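Local atomic coordinates of ABC transporter substrate binding protein (Ribose) (PDB entry 5DKV), a protein that binds a sugar, captured here as alpha-D-tagatopyranose, and probably serves as the periplasmic solute-binding component of an ABC transporter for carbohydrates. Residues P111-Y124 against G131-V143. Sequence-based numbering, arbitrary orientation.
Sequences PMITVDTFIGTGDY and GDFPLSYIASDNV. With T6T (alpha-D-tagatopyranose), chain E.
With chi1 at 174°, Tyr137 extends CG opposite its own backbone N and lays its ring past Thr114 OG1 to the backbone of Asp116. Its OH donates to Asp116 O over 2.7 Å, arriving 37° out of the carbonyl plane and therefore not on a lone pair. Phe118, its CG turned between backbone N and carbonyl carbon, sets CB over the Tyr137 face, 4.0 Å from the ring centroid. The Phe118 ring edge is also directed at that face, with the planes at 82°: an offset edge-to-face pair. Pro134 CB covers one face of the Tyr124 ring, 3.7 Å from its centroid, while Gly122 O lies over the opposite face. Two polar contacts hold the Tyr124 hydroxyl: Thr114 OG1 shares a hydrogen bond with OH at 2.7 Å, and Ile119 N donates to it. At the other end, Met112 SD meets the edge of the Phe133 ring, 3.7 Å from CE1, a Met-aromatic contact beside helix 99-107.

Beneath these groups, strands 112-115 and 137-140 run parallel. The ladder alternates through Leu135 N to Met112 O, Thr114 N to Ser136 O, Ile138 N to Thr114 O and Asp116 N to Ile138 O. Ile113 CG2 and Ile138 CD1 touch on the sheet face covered by helix 276-291.

At the C-terminal strand ends, where a periplasmic binding protein receives its ligand, Asp116 accepts tagatose O4 on OD1 and O5 on OD2, each at 2.7 Å. A water donates to OD1 and accepts from Ser140 N and Asn142 ND2; Asn142 OD1 bonds sugar-binding Arg178. This is consistent with residues 137-142 helping to position a sugar-binding carboxylate just past strand 112-115, directly through the Asp116 backbone and indirectly through water.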
ATOM      1  N   PRO A 111       0.328 -22.405  -7.237  1.00 13.56           N
ATOM      2  CA  PRO A 111       0.280 -21.148  -7.990  1.00 11.14           C
ATOM      3  C   PRO A 111       0.173 -19.949  -7.072  1.00 12.66           C
ATOM      4  O   PRO A 111      -0.365 -20.066  -5.964  1.00 12.05           O
ATOM      5  CB  PRO A 111      -0.988 -21.293  -8.851  1.00 17.10           C
ATOM      6  CG  PRO A 111      -1.861 -22.214  -8.060  1.00 15.67           C
ATOM      7  CD  PRO A 111      -0.902 -23.207  -7.433  1.00 12.22           C
ATOM      8  N   MET A 112       0.659 -18.803  -7.523  1.00 11.80           N
ATOM      9  CA  MET A 112       0.646 -17.613  -6.683  1.00 11.15           C
ATOM     10  C   MET A 112       0.460 -16.333  -7.457  1.00  8.78           C
ATOM     11  O   MET A 112       0.729 -16.239  -8.663  1.00 11.38           O
ATOM     12  CB  MET A 112       1.928 -17.520  -5.881  1.00 16.16           C
ATOM     13  CG  MET A 112       3.120 -17.214  -6.744  1.00 14.58           C
ATOM     14  SD  MET A 112       4.600 -17.316  -5.767  1.00 16.33           S
ATOM     15  CE  MET A 112       4.695 -19.089  -5.547  1.00 17.26           C
ATOM     16  N   ILE A 113      -0.048 -15.354  -6.720  1.00  8.29           N
ATOM     17  CA  ILE A 113      -0.291 -14.008  -7.179  1.00  9.95           C
ATOM     18  C   ILE A 113       0.299 -13.064  -6.140  1.00  8.95           C
ATOM     19  O   ILE A 113       0.136 -13.321  -4.934  1.00  9.01           O
ATOM     20  CB  ILE A 113      -1.812 -13.767  -7.343  1.00  8.86           C
ATOM     21  CG1 ILE A 113      -2.323 -14.581  -8.526  1.00  7.86           C
ATOM     22  CG2 ILE A 113      -2.151 -12.285  -7.524  1.00  9.65           C
ATOM     23  CD1 ILE A 113      -3.837 -14.542  -8.723  1.00 14.24           C
ATOM     24  N   THR A 114       0.985 -11.997  -6.552  1.00  9.46           N
ATOM     25  CA  THR A 114       1.410 -11.018  -5.550  1.00  9.32           C
ATOM     26  C   THR A 114       0.423  -9.835  -5.593  1.00  8.71           C
ATOM     27  O   THR A 114      -0.063  -9.392  -6.644  1.00  7.34           O
ATOM     28  CB  THR A 114       2.894 -10.560  -5.698  1.00  7.92           C
ATOM     29  OG1 THR A 114       3.068  -9.711  -6.837  1.00  8.36           O
ATOM     30  CG2 THR A 114       3.812 -11.755  -5.818  1.00  8.54           C
ATOM     31  N   VAL A 115       0.062  -9.412  -4.398  1.00  7.08           N
ATOM     32  CA  VAL A 115      -0.878  -8.333  -4.176  1.00  6.88           C
ATOM     33  C   VAL A 115      -0.125  -7.213  -3.480  1.00  8.45           C
ATOM     34  O   VAL A 115       0.700  -7.470  -2.601  1.00  7.28           O
ATOM     35  CB  VAL A 115      -2.111  -8.794  -3.332  1.00  7.76           C
ATOM     36  CG1 VAL A 115      -3.007  -9.736  -4.151  1.00  9.51           C
ATOM     37  CG2 VAL A 115      -1.699  -9.488  -2.013  1.00  8.56           C
ATOM     38  N   ASP A 116      -0.405  -5.977  -3.904  1.00  8.76           N
ATOM     39  CA  ASP A 116       0.194  -4.738  -3.364  1.00  7.31           C
ATOM     40  C   ASP A 116       1.637  -4.536  -3.825  1.00 10.07           C
ATOM     41  O   ASP A 116       1.935  -3.599  -4.582  1.00  9.79           O
ATOM     42  CB  ASP A 116       0.106  -4.711  -1.833  1.00  8.36           C
ATOM     43  CG  ASP A 116       0.615  -3.417  -1.250  1.00  9.60           C
ATOM     44  OD1 ASP A 116       0.319  -2.338  -1.828  1.00 10.44           O
ATOM     45  OD2 ASP A 116       1.290  -3.495  -0.193  1.00  8.61           O
ATOM     46  N   THR A 117       2.511  -5.436  -3.389  1.00 10.08           N
ATOM     47  CA  THR A 117       3.932  -5.412  -3.700  1.00  9.61           C
ATOM     48  C   THR A 117       4.301  -6.543  -4.660  1.00 11.62           C
ATOM     49  O   THR A 117       3.493  -7.442  -4.894  1.00  8.53           O
ATOM     50  CB  THR A 117       4.752  -5.569  -2.433  1.00 11.31           C
ATOM     51  OG1 THR A 117       4.307  -6.755  -1.759  1.00  8.46           O
ATOM     52  CG2 THR A 117       4.570  -4.356  -1.538  1.00 11.43           C
ATOM     53  N   PHE A 118       5.521  -6.497  -5.195  1.00 11.68           N
ATOM     54  CA  PHE A 118       5.969  -7.497  -6.151  1.00  9.16           C
ATOM     55  C   PHE A 118       7.340  -8.058  -5.823  1.00 12.12           C
ATOM     56  O   PHE A 118       8.055  -7.534  -4.966  1.00 14.72           O
ATOM     57  CB  PHE A 118       5.959  -6.925  -7.584  1.00  9.91           C
ATOM     58  CG  PHE A 118       6.878  -5.722  -7.826  1.00 10.46           C
ATOM     59  CD1 PHE A 118       8.240  -5.885  -7.972  1.00 13.65           C
ATOM     60  CD2 PHE A 118       6.341  -4.455  -8.024  1.00 15.22           C
ATOM     61  CE1 PHE A 118       9.073  -4.792  -8.234  1.00 14.48           C
ATOM     62  CE2 PHE A 118       7.166  -3.362  -8.318  1.00 13.51           C
ATOM     63  CZ  PHE A 118       8.535  -3.548  -8.408  1.00 14.86           C
ATOM     64  N   ILE A 119       7.651  -9.190  -6.445  1.00 13.45           N
ATOM     65  CA  ILE A 119       9.026  -9.689  -6.518  1.00 14.16           C
ATOM     66  C   ILE A 119       9.559  -9.519  -7.940  1.00 15.90           C
ATOM     67  O   ILE A 119       8.801  -9.286  -8.881  1.00 14.66           O
ATOM     68  CB  ILE A 119       9.150 -11.170  -6.085  1.00 12.36           C
ATOM     69  CG1 ILE A 119       8.271 -12.077  -6.941  1.00 10.67           C
ATOM     70  CG2 ILE A 119       8.804 -11.296  -4.604  1.00 12.34           C
ATOM     71  CD1 ILE A 119       8.627 -13.525  -6.842  1.00 11.23           C
ATOM     72  N   GLY A 120      10.874  -9.601  -8.084  1.00 16.16           N
ATOM     73  CA  GLY A 120      11.503  -9.297  -9.362  1.00 13.63           C
ATOM     74  C   GLY A 120      11.224  -7.864  -9.751  1.00 14.00           C
ATOM     75  O   GLY A 120      11.533  -6.937  -9.002  1.00 18.14           O
ATOM     76  N   THR A 121      10.661  -7.704 -10.947  1.00 18.37           N
ATOM     77  CA  THR A 121      10.233  -6.410 -11.483  1.00 17.05           C
ATOM     78  C   THR A 121       8.726  -6.212 -11.374  1.00 16.32           C
ATOM     79  O   THR A 121       8.190  -5.126 -11.651  1.00 16.67           O
ATOM     80  CB  THR A 121      10.612  -6.288 -12.967  1.00 22.18           C
ATOM     81  OG1 THR A 121       9.897  -7.275 -13.715  1.00 20.19           O
ATOM     82  CG2 THR A 121      12.115  -6.496 -13.180  1.00 25.86           C
ATOM     83  N   GLY A 122       8.028  -7.278 -11.019  1.00 14.98           N
ATOM     84  CA  GLY A 122       6.581  -7.260 -11.033  1.00 14.31           C
ATOM     85  C   GLY A 122       6.007  -7.555 -12.415  1.00 13.93           C
ATOM     86  O   GLY A 122       4.791  -7.545 -12.586  1.00 12.70           O
ATOM     87  N   ASP A 123       6.879  -7.844 -13.374  1.00 14.55           N
ATOM     88  CA  ASP A 123       6.475  -8.335 -14.694  1.00 15.11           C
ATOM     89  C   ASP A 123       6.555  -9.849 -14.673  1.00 15.74           C
ATOM     90  O   ASP A 123       7.657 -10.438 -14.559  1.00 16.57           O
ATOM     91  CB  ASP A 123       7.364  -7.756 -15.804  1.00 16.36           C
ATOM     92  CG  ASP A 123       7.222  -6.269 -15.924  1.00 32.80           C
ATOM     93  OD1 ASP A 123       6.072  -5.791 -15.991  1.00 29.07           O
ATOM     94  OD2 ASP A 123       8.254  -5.571 -15.935  1.00 36.87           O
ATOM     95  N   TYR A 124       5.393 -10.485 -14.747  1.00 11.40           N
ATOM     96  CA  TYR A 124       5.318 -11.933 -14.579  1.00 14.25           C
ATOM     97  C   TYR A 124       4.907 -12.672 -15.851  1.00 15.00           C
ATOM     98  O   TYR A 124       4.318 -12.090 -16.753  1.00 13.30           O
ATOM     99  CB  TYR A 124       4.329 -12.266 -13.483  1.00 11.80           C
ATOM    100  CG  TYR A 124       4.627 -11.676 -12.113  1.00  9.80           C
ATOM    101  CD1 TYR A 124       5.935 -11.535 -11.627  1.00 12.50           C
ATOM    102  CD2 TYR A 124       3.584 -11.272 -11.294  1.00 12.33           C
ATOM    103  CE1 TYR A 124       6.168 -10.991 -10.340  1.00  9.90           C
ATOM    104  CE2 TYR A 124       3.803 -10.761 -10.039  1.00  8.81           C
ATOM    105  CZ  TYR A 124       5.102 -10.607  -9.559  1.00  9.20           C
ATOM    106  OH  TYR A 124       5.319 -10.097  -8.291  1.00  9.60           O
ATOM    107  N   GLY A 131      12.199 -13.828 -10.880  1.00 22.72           N
ATOM    108  CA  GLY A 131      10.938 -13.717 -10.159  1.00 21.56           C
ATOM    109  C   GLY A 131       9.756 -13.611 -11.108  1.00 22.31           C
ATOM    110  O   GLY A 131       8.866 -12.754 -10.932  1.00 19.17           O
ATOM    111  N   ASP A 132       9.751 -14.501 -12.097  1.00 14.80           N
ATOM    112  CA  ASP A 132       8.805 -14.482 -13.214  1.00 13.58           C
ATOM    113  C   ASP A 132       7.625 -15.424 -12.988  1.00 16.98           C
ATOM    114  O   ASP A 132       6.646 -15.383 -13.727  1.00 17.16           O
ATOM    115  CB  ASP A 132       9.535 -14.862 -14.513  1.00 19.78           C
ATOM    116  CG  ASP A 132       8.703 -14.624 -15.758  1.00 20.04           C
ATOM    117  OD1 ASP A 132       8.334 -13.456 -16.019  1.00 21.22           O
ATOM    118  OD2 ASP A 132       8.431 -15.609 -16.479  1.00 22.17           O
ATOM    119  N   PHE A 133       7.691 -16.240 -11.941  1.00 16.32           N
ATOM    120  CA  PHE A 133       6.738 -17.338 -11.815  1.00 15.37           C
ATOM    121  C   PHE A 133       5.362 -17.035 -11.197  1.00 14.04           C
ATOM    122  O   PHE A 133       4.458 -17.848 -11.383  1.00 13.65           O
ATOM    123  CB  PHE A 133       7.393 -18.491 -11.041  1.00 14.68           C
ATOM    124  CG  PHE A 133       8.050 -18.053  -9.773  1.00 13.22           C
ATOM    125  CD1 PHE A 133       7.303 -17.901  -8.623  1.00 13.25           C
ATOM    126  CD2 PHE A 133       9.408 -17.773  -9.731  1.00 14.53           C
ATOM    127  CE1 PHE A 133       7.888 -17.480  -7.456  1.00 13.59           C
ATOM    128  CE2 PHE A 133       9.988 -17.345  -8.568  1.00 15.75           C
ATOM    129  CZ  PHE A 133       9.225 -17.203  -7.427  1.00 14.17           C
ATOM    130  N   PRO A 134       5.180 -15.903 -10.470  1.00 13.92           N
ATOM    131  CA  PRO A 134       3.803 -15.598 -10.064  1.00 11.97           C
ATOM    132  C   PRO A 134       2.921 -15.402 -11.307  1.00 11.35           C
ATOM    133  O   PRO A 134       3.436 -15.161 -12.402  1.00 12.08           O
ATOM    134  CB  PRO A 134       3.943 -14.301  -9.232  1.00 12.66           C
ATOM    135  CG  PRO A 134       5.422 -14.339  -8.763  1.00 12.32           C
ATOM    136  CD  PRO A 134       6.128 -14.896  -9.956  1.00 13.03           C
ATOM    137  N   LEU A 135       1.603 -15.521 -11.159  1.00 10.74           N
ATOM    138  CA  LEU A 135       0.712 -15.437 -12.304  1.00 10.77           C
ATOM    139  C   LEU A 135       0.271 -14.021 -12.601  1.00  9.70           C
ATOM    140  O   LEU A 135      -0.057 -13.707 -13.739  1.00  9.94           O
ATOM    141  CB  LEU A 135      -0.534 -16.286 -12.068  1.00 10.23           C
ATOM    142  CG  LEU A 135      -0.326 -17.790 -11.990  1.00 15.04           C
ATOM    143  CD1 LEU A 135      -1.554 -18.435 -11.395  1.00 15.85           C
ATOM    144  CD2 LEU A 135      -0.034 -18.350 -13.362  1.00 23.90           C
ATOM    145  N   SER A 136       0.263 -13.180 -11.568  1.00  9.28           N
ATOM    146  CA  SER A 136      -0.270 -11.832 -11.677  1.00  8.97           C
ATOM    147  C   SER A 136       0.216 -10.949 -10.562  1.00 10.09           C
ATOM    148  O   SER A 136       0.564 -11.436  -9.496  1.00  8.68           O
ATOM    149  CB  SER A 136      -1.790 -11.887 -11.672  1.00  8.84           C
ATOM    150  OG  SER A 136      -2.372 -10.633 -11.974  1.00 10.83           O
ATOM    151  N   TYR A 137       0.212  -9.642 -10.826  1.00 10.53           N
ATOM    152  CA  TYR A 137       0.523  -8.604  -9.867  1.00  8.37           C
ATOM    153  C   TYR A 137      -0.676  -7.666  -9.807  1.00  8.02           C
ATOM    154  O   TYR A 137      -1.021  -7.042 -10.821  1.00  9.88           O
ATOM    155  CB  TYR A 137       1.782  -7.830 -10.295  1.00  9.07           C
ATOM    156  CG  TYR A 137       2.105  -6.640  -9.420  1.00  9.09           C
ATOM    157  CD1 TYR A 137       1.931  -6.685  -8.054  1.00  8.56           C
ATOM    158  CD2 TYR A 137       2.573  -5.463  -9.977  1.00 14.72           C
ATOM    159  CE1 TYR A 137       2.232  -5.581  -7.249  1.00  9.75           C
ATOM    160  CE2 TYR A 137       2.867  -4.373  -9.189  1.00 15.22           C
ATOM    161  CZ  TYR A 137       2.694  -4.443  -7.823  1.00 13.39           C
ATOM    162  OH  TYR A 137       2.980  -3.357  -7.034  1.00 11.77           O
ATOM    163  N   ILE A 138      -1.318  -7.611  -8.653  1.00  7.75           N
ATOM    164  CA  ILE A 138      -2.552  -6.843  -8.475  1.00  7.51           C
ATOM    165  C   ILE A 138      -2.291  -5.792  -7.405  1.00  9.58           C
ATOM    166  O   ILE A 138      -1.995  -6.140  -6.244  1.00  9.10           O
ATOM    167  CB  ILE A 138      -3.713  -7.741  -8.069  1.00  7.53           C
ATOM    168  CG1 ILE A 138      -3.957  -8.793  -9.137  1.00  9.24           C
ATOM    169  CG2 ILE A 138      -4.996  -6.903  -7.853  1.00  8.97           C
ATOM    170  CD1 ILE A 138      -4.924  -9.872  -8.717  1.00 11.87           C
ATOM    171  N   ALA A 139      -2.390  -4.521  -7.788  1.00 11.68           N
ATOM    172  CA  ALA A 139      -1.987  -3.430  -6.900  1.00  7.34           C
ATOM    173  C   ALA A 139      -2.439  -2.091  -7.424  1.00 12.60           C
ATOM    174  O   ALA A 139      -2.907  -1.998  -8.560  1.00 10.75           O
ATOM    175  CB  ALA A 139      -0.482  -3.429  -6.752  1.00  8.76           C
ATOM    176  N   SER A 140      -2.260  -1.035  -6.640  1.00 10.27           N
ATOM    177  CA  SER A 140      -2.458   0.316  -7.180  1.00 10.10           C
ATOM    178  C   SER A 140      -1.397   0.656  -8.222  1.00 14.91           C
ATOM    179  O   SER A 140      -0.351   0.024  -8.272  1.00 11.81           O
ATOM    180  CB  SER A 140      -2.390   1.367  -6.076  1.00  8.81           C
ATOM    181  OG  SER A 140      -3.315   1.107  -5.045  1.00 11.22           O
ATOM    182  N   ASP A 141      -1.661   1.672  -9.030  1.00 10.68           N
ATOM    183  CA  ASP A 141      -0.646   2.253  -9.877  1.00  9.09           C
ATOM    184  C   ASP A 141       0.164   3.184  -8.970  1.00 13.93           C
ATOM    185  O   ASP A 141      -0.186   4.353  -8.815  1.00 11.96           O
ATOM    186  CB  ASP A 141      -1.268   3.023 -11.076  1.00 11.64           C
ATOM    187  CG  ASP A 141      -0.217   3.681 -11.989  1.00 20.18           C
ATOM    188  OD1 ASP A 141       0.963   3.877 -11.591  1.00 17.05           O
ATOM    189  OD2 ASP A 141      -0.577   4.037 -13.139  1.00 20.39           O
ATOM    190  N   ASN A 142       1.218   2.681  -8.335  1.00 10.60           N
ATOM    191  CA  ASN A 142       1.833   3.447  -7.261  1.00  9.94           C
ATOM    192  C   ASN A 142       2.661   4.644  -7.699  1.00  9.70           C
ATOM    193  O   ASN A 142       2.779   5.631  -6.959  1.00  9.61           O
ATOM    194  CB  ASN A 142       2.648   2.499  -6.402  1.00 10.33           C
ATOM    195  CG  ASN A 142       1.760   1.673  -5.528  1.00 10.47           C
ATOM    196  OD1 ASN A 142       1.205   2.183  -4.575  1.00  9.97           O
ATOM    197  ND2 ASN A 142       1.595   0.402  -5.867  1.00 10.06           N
ATOM    198  N   VAL A 143       3.191   4.604  -8.921  1.00 10.64           N
ATOM    199  CA  VAL A 143       3.834   5.805  -9.439  1.00 10.03           C
ATOM    200  C   VAL A 143       2.802   6.922  -9.611  1.00 10.28           C
ATOM    201  O   VAL A 143       3.055   8.066  -9.200  1.00 11.74           O
ATOM    202  CB  VAL A 143       4.545   5.554 -10.786  1.00 10.70           C
ATOM    203  CG1 VAL A 143       5.068   6.864 -11.363  1.00 12.87           C
ATOM    204  CG2 VAL A 143       5.691   4.568 -10.591  1.00 13.55           C
TER
HETATM  205  O3  T6T E 401       0.526   1.693   1.928  1.00  7.37           O
HETATM  206  C3  T6T E 401       0.167   0.353   2.239  1.00  5.80           C
HETATM  207  C4  T6T E 401       0.786  -0.547   1.259  1.00  6.86           C
HETATM  208  O4  T6T E 401       0.266  -0.230  -0.085  1.00  8.07           O
HETATM  209  C5  T6T E 401       2.246  -0.428   1.299  1.00  7.27           C
HETATM  210  O5  T6T E 401       2.879  -1.386   0.433  1.00  9.02           O
HETATM  211  C6  T6T E 401       2.802  -0.736   2.678  1.00  7.69           C
HETATM  212  O6  T6T E 401       2.154   0.127   3.659  1.00  9.00           O
HETATM  213  C2  T6T E 401       0.710  -0.010   3.634  1.00  6.42           C
HETATM  214  O2  T6T E 401       0.313  -1.333   3.909  1.00  9.14           O
HETATM  215  C1  T6T E 401       0.290   0.899   4.720  1.00  9.55           C
HETATM  216  O1  T6T E 401      -1.093   0.932   4.875  1.00  8.79           O
HETATM  217  O   HOH W   1       2.525 -19.070  -9.857  1.00 14.80           O
HETATM  218  O   HOH W   2      -0.577  -0.999  -4.050  1.00  8.33           O
HETATM  219  O   HOH W   3       9.356 -10.200 -11.981  1.00 16.90           O